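Local coordinates for protein farnesyl pyrophosphate synthetase (Staphylococcus aureus, PDB 5H9D) that probably makes heptaprenyl diphosphate, with magnesium as cofactor, by adding isoprene units to an allylic diphosphate, as members of the FPP/GGPP synthase family do, at residues A[148-153]-A[162-167]; A[154-159]-A[232-237]. All coordinates share one frame; numbering follows the deposited sequence.

Contact 1 of 2, residues A[148-153]-A[162-167]; sequences FQDQFN and LRRINR
Asp150 and Arg164 form a salt bridge in which NH1 of Arg164 stands 3.1 Å from OD2 of Asp150. The N-H...O angle of 137° shows that the bond is far from straight. The nitrogen comes from above the carboxylate plane, and OD2 in turn is tilted out of the guanidinium plane, the two flat groups being turned 69° against each other. One oxygen thus meets one nitrogen, not the paired, coplanar grip of a bidentate bridge. In Arg164, CG anti to the backbone nitrogen (chi1 -166°) carries the chain across, bringing CD to 3.5 Å from OD2 of Asp150; the bend at chi3 then turns the guanidinium. The other terminal nitrogen, NH2, is hydrogen-bonded to the carbonyl of Ile234, so the guanidinium is held from two parts of the chain. The CA atoms of Asp150 and Arg164 are 9.9 Å apart, and 78 Å² is buried in all. A type II turn from Asp150 to Asn153 follows, closed by Asn153 N bonding to Asp150 O (2.8 Å). The pair ties the C-terminal part of helix 127-150 to the early part of helix 158-183 across their connecting loop, within the mainly helical polyprenyl synthetase fold.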
# COMPACT_ATOMS: atom_id res chain seq x y z
N PHE A 148 2.22 3.95 -13.92
CA PHE A 148 2.62 5.35 -14.01
C PHE A 148 3.59 5.52 -15.17
O PHE A 148 3.62 6.55 -15.85
CB PHE A 148 3.29 5.78 -12.70
CG PHE A 148 3.71 7.23 -12.68
CD1 PHE A 148 4.72 7.70 -13.53
CD2 PHE A 148 3.09 8.13 -11.80
CE1 PHE A 148 5.11 9.03 -13.51
CE2 PHE A 148 3.47 9.47 -11.77
CZ PHE A 148 4.48 9.91 -12.63
N GLN A 149 4.37 4.47 -15.38
CA GLN A 149 5.37 4.38 -16.43
C GLN A 149 4.70 4.05 -17.77
O GLN A 149 5.28 4.25 -18.85
CB GLN A 149 6.36 3.29 -16.03
CG GLN A 149 7.39 2.92 -17.03
CD GLN A 149 8.21 1.73 -16.58
OE1 GLN A 149 9.19 1.88 -15.85
NE2 GLN A 149 7.80 0.53 -16.98
N ASP A 150 3.47 3.55 -17.70
CA ASP A 150 2.68 3.21 -18.89
C ASP A 150 1.89 4.42 -19.36
O ASP A 150 1.45 4.45 -20.52
CB ASP A 150 1.63 2.12 -18.57
CG ASP A 150 2.12 0.71 -18.83
OD1 ASP A 150 3.04 0.54 -19.66
OD2 ASP A 150 1.55 -0.23 -18.21
N GLN A 151 1.68 5.38 -18.46
CA GLN A 151 0.88 6.57 -18.77
C GLN A 151 1.05 7.11 -20.19
O GLN A 151 2.13 7.55 -20.58
CB GLN A 151 1.11 7.66 -17.70
CG GLN A 151 0.04 7.60 -16.56
CD GLN A 151 0.23 8.63 -15.42
OE1 GLN A 151 0.40 9.84 -15.65
NE2 GLN A 151 0.18 8.16 -14.17
N PHE A 152 -0.02 7.01 -20.97
CA PHE A 152 -0.09 7.46 -22.37
C PHE A 152 0.60 6.61 -23.42
O PHE A 152 0.88 7.08 -24.53
CB PHE A 152 0.39 8.90 -22.50
CG PHE A 152 -0.63 9.90 -22.03
CD1 PHE A 152 -1.80 10.09 -22.76
CD2 PHE A 152 -0.44 10.60 -20.82
CE1 PHE A 152 -2.77 10.96 -22.30
CE2 PHE A 152 -1.41 11.47 -20.36
CZ PHE A 152 -2.58 11.66 -21.10
N ASN A 153 0.85 5.36 -23.07
CA ASN A 153 1.49 4.41 -23.99
C ASN A 153 0.42 3.71 -24.79
O ASN A 153 -0.19 2.76 -24.31
CB ASN A 153 2.26 3.35 -23.22
CG ASN A 153 3.07 2.47 -24.13
OD1 ASN A 153 2.60 2.06 -25.19
ND2 ASN A 153 4.32 2.18 -23.73
N LEU A 162 -4.32 -6.62 -18.28
CA LEU A 162 -4.84 -7.57 -17.28
C LEU A 162 -3.83 -7.84 -16.15
O LEU A 162 -4.19 -7.98 -14.97
CB LEU A 162 -5.16 -8.91 -17.95
CG LEU A 162 -6.35 -8.91 -18.91
CD1 LEU A 162 -6.57 -10.33 -19.33
CD2 LEU A 162 -7.61 -8.34 -18.26
N ARG A 163 -2.56 -7.92 -16.54
CA ARG A 163 -1.48 -8.17 -15.61
C ARG A 163 -1.38 -6.96 -14.68
O ARG A 163 -1.01 -7.07 -13.50
CB ARG A 163 -0.20 -8.42 -16.43
CG ARG A 163 1.02 -8.93 -15.68
CD ARG A 163 1.86 -9.84 -16.58
NE ARG A 163 1.98 -9.30 -17.93
CZ ARG A 163 2.38 -10.02 -18.98
NH1 ARG A 163 2.70 -11.30 -18.83
NH2 ARG A 163 2.44 -9.46 -20.19
N ARG A 164 -1.78 -5.80 -15.22
CA ARG A 164 -1.74 -4.53 -14.51
C ARG A 164 -2.89 -4.38 -13.53
O ARG A 164 -2.72 -3.73 -12.49
CB ARG A 164 -1.75 -3.35 -15.50
CG ARG A 164 -1.38 -1.96 -14.92
CD ARG A 164 -1.03 -0.92 -16.02
NE ARG A 164 -2.24 -0.37 -16.65
CZ ARG A 164 -2.43 -0.22 -17.96
NH1 ARG A 164 -1.48 -0.58 -18.83
NH2 ARG A 164 -3.58 0.24 -18.43
N ILE A 165 -4.07 -4.93 -13.83
CA ILE A 165 -5.16 -4.79 -12.88
C ILE A 165 -5.13 -5.93 -11.88
O ILE A 165 -5.84 -5.95 -10.88
CB ILE A 165 -6.55 -4.70 -13.56
CG1 ILE A 165 -6.87 -5.98 -14.29
CG2 ILE A 165 -6.57 -3.50 -14.51
CD1 ILE A 165 -8.24 -5.98 -14.79
N ASN A 166 -4.27 -6.89 -12.16
CA ASN A 166 -4.09 -8.02 -11.27
C ASN A 166 -3.26 -7.55 -10.06
O ASN A 166 -3.64 -7.80 -8.90
CB ASN A 166 -3.35 -9.13 -11.98
CG ASN A 166 -3.00 -10.25 -11.04
OD1 ASN A 166 -3.88 -10.87 -10.44
ND2 ASN A 166 -1.69 -10.50 -10.87
N ARG A 167 -2.13 -6.90 -10.31
CA ARG A 167 -1.27 -6.40 -9.23
C ARG A 167 -1.96 -5.23 -8.53
O ARG A 167 -2.06 -5.18 -7.29
CB ARG A 167 0.07 -5.91 -9.78
CG ARG A 167 0.90 -6.93 -10.52
CD ARG A 167 1.93 -6.21 -11.39
NE ARG A 167 2.40 -7.07 -12.47
CZ ARG A 167 3.37 -7.98 -12.34
NH1 ARG A 167 3.99 -8.16 -11.18
NH2 ARG A 167 3.67 -8.75 -13.39

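Contact 2 of 2, residues A[154-159]-A[232-237]; sequences SQQTII and GHITLP
Ile234, Gln156 and Leu236 bury the most surface in this meeting of two loop segments, each of which runs into a helix; the total is a modest 178 Å². Gln156 points its side chain at the backbone of Ile234: NE2 of Gln156 lies 2.9 Å from O of Ile234 and 4.0 Å from its CB, while the two side chains run past one another in opposite senses. Gln156 is bent at chi2 (132°), with CG lodged between the backbone nitrogen and the carbonyl carbon (chi1 81°). At the other end of the amide, OE1 accepts a hydrogen bond from ND2 of Asn160, in the first turn of helix 158-183, which helps to fix the rotation of the group.

A second, wholly apolar touch lies where the helices begin. Ile158 and Leu236 set off beside the opposing segment, but their ends converge, CD1 of Ile158 coming 4.2 Å from CD1 of Leu236; the CA atoms of these residues are 7.1 Å apart. Leu239 and Leu240 of helix 236-243 also pack on Ile158, and Tyr161 and Ile207 on Leu236. The backbone carbonyl of the buried Ile234 thus lies against an amide whose other end is held by Asn160, whereas Ile158 and Leu236 meet through methyl groups alone, so the apolar part probably contributes little to the specificity of the contact.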
# COMPACT_ATOMS: atom_id res chain seq x y z
N SER A 154 0.20 4.17 -26.02
CA SER A 154 -0.82 3.59 -26.88
C SER A 154 -0.41 2.30 -27.56
O SER A 154 -1.13 1.80 -28.41
CB SER A 154 -1.21 4.61 -27.94
OG SER A 154 -0.05 5.17 -28.51
N GLN A 155 0.74 1.75 -27.20
CA GLN A 155 1.21 0.52 -27.83
C GLN A 155 1.12 -0.71 -26.91
O GLN A 155 1.49 -1.82 -27.28
CB GLN A 155 2.65 0.73 -28.31
CG GLN A 155 2.87 2.10 -29.00
CD GLN A 155 2.03 2.29 -30.26
OE1 GLN A 155 1.36 3.32 -30.43
NE2 GLN A 155 2.05 1.30 -31.16
N GLN A 156 0.59 -0.50 -25.72
CA GLN A 156 0.49 -1.58 -24.78
C GLN A 156 -0.57 -2.61 -25.20
O GLN A 156 -1.53 -2.30 -25.91
CB GLN A 156 0.22 -1.00 -23.41
CG GLN A 156 -1.21 -0.65 -23.18
CD GLN A 156 -1.70 -1.19 -21.86
OE1 GLN A 156 -1.06 -2.07 -21.25
NE2 GLN A 156 -2.84 -0.68 -21.40
N THR A 157 -0.39 -3.84 -24.73
CA THR A 157 -1.30 -4.93 -25.06
C THR A 157 -2.35 -5.31 -23.97
O THR A 157 -2.19 -5.00 -22.77
CB THR A 157 -0.46 -6.17 -25.45
OG1 THR A 157 -1.20 -6.99 -26.36
CG2 THR A 157 -0.08 -6.98 -24.20
N ILE A 158 -3.43 -5.96 -24.39
CA ILE A 158 -4.46 -6.36 -23.45
C ILE A 158 -3.93 -7.34 -22.40
O ILE A 158 -4.16 -7.16 -21.21
CB ILE A 158 -5.67 -6.98 -24.18
CG1 ILE A 158 -6.51 -5.85 -24.77
CG2 ILE A 158 -6.49 -7.81 -23.21
CD1 ILE A 158 -7.78 -6.28 -25.40
N ILE A 159 -3.22 -8.37 -22.85
CA ILE A 159 -2.66 -9.34 -21.93
C ILE A 159 -1.86 -8.57 -20.87
O ILE A 159 -1.73 -9.00 -19.71
CB ILE A 159 -1.73 -10.34 -22.70
CG1 ILE A 159 -1.84 -11.75 -22.12
CG2 ILE A 159 -0.29 -9.86 -22.68
CD1 ILE A 159 -1.20 -11.93 -20.81
N GLY A 232 -3.84 9.58 -18.95
CA GLY A 232 -3.08 8.66 -19.77
C GLY A 232 -3.29 7.16 -19.60
O GLY A 232 -2.69 6.40 -20.35
N HIS A 233 -4.12 6.74 -18.64
CA HIS A 233 -4.41 5.31 -18.39
C HIS A 233 -5.28 4.70 -19.47
O HIS A 233 -6.48 4.99 -19.55
CB HIS A 233 -5.12 5.14 -17.06
CG HIS A 233 -4.38 5.71 -15.90
ND1 HIS A 233 -3.21 5.15 -15.43
CD2 HIS A 233 -4.61 6.80 -15.14
CE1 HIS A 233 -2.75 5.88 -14.43
NE2 HIS A 233 -3.58 6.89 -14.23
N ILE A 234 -4.66 3.85 -20.28
CA ILE A 234 -5.34 3.16 -21.37
C ILE A 234 -5.94 1.86 -20.83
O ILE A 234 -5.27 0.85 -20.75
CB ILE A 234 -4.34 2.84 -22.46
CG1 ILE A 234 -3.50 4.09 -22.75
CG2 ILE A 234 -5.05 2.35 -23.68
CD1 ILE A 234 -4.30 5.30 -23.14
N THR A 235 -7.22 1.90 -20.49
CA THR A 235 -7.90 0.77 -19.89
C THR A 235 -8.66 -0.11 -20.88
O THR A 235 -8.82 0.27 -22.04
CB THR A 235 -8.82 1.28 -18.78
OG1 THR A 235 -9.86 2.08 -19.35
CG2 THR A 235 -8.01 2.17 -17.80
N LEU A 236 -9.13 -1.26 -20.42
CA LEU A 236 -9.81 -2.22 -21.29
C LEU A 236 -10.75 -1.63 -22.36
O LEU A 236 -10.60 -1.95 -23.54
CB LEU A 236 -10.55 -3.28 -20.45
CG LEU A 236 -11.05 -4.49 -21.25
CD1 LEU A 236 -9.87 -5.07 -21.97
CD2 LEU A 236 -11.71 -5.54 -20.40
N PRO A 237 -11.71 -0.78 -21.97
CA PRO A 237 -12.59 -0.22 -23.01
C PRO A 237 -11.78 0.35 -24.18
O PRO A 237 -12.00 0.01 -25.35
CB PRO A 237 -13.34 0.87 -22.28
CG PRO A 237 -13.32 0.40 -20.86
CD PRO A 237 -11.95 -0.13 -20.68

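Overall arrangement
Contacts 1 and 2 adjoin, their centres about 8 Å apart, and they share helix 158-183. Arg164 links them: while engaged in contact 1, it sends NH2 to within 2.9 Å of O of Ile234, a probable hydrogen bond into contact 2, and its NH1 lies 2.9 Å from OE1 of Gln156. A second join runs through the backbone, with Phe152 N 2.8 Å from Gly232 O. The loop after helix 127-150 thus runs alongside the 232-237 segment, joined to it at Phe152. Nearby, Gln149 is hydrogen-bonded to Gly18 and Ser20 of the subunit 1 chain, which places contact 1 beside the interface with that partner.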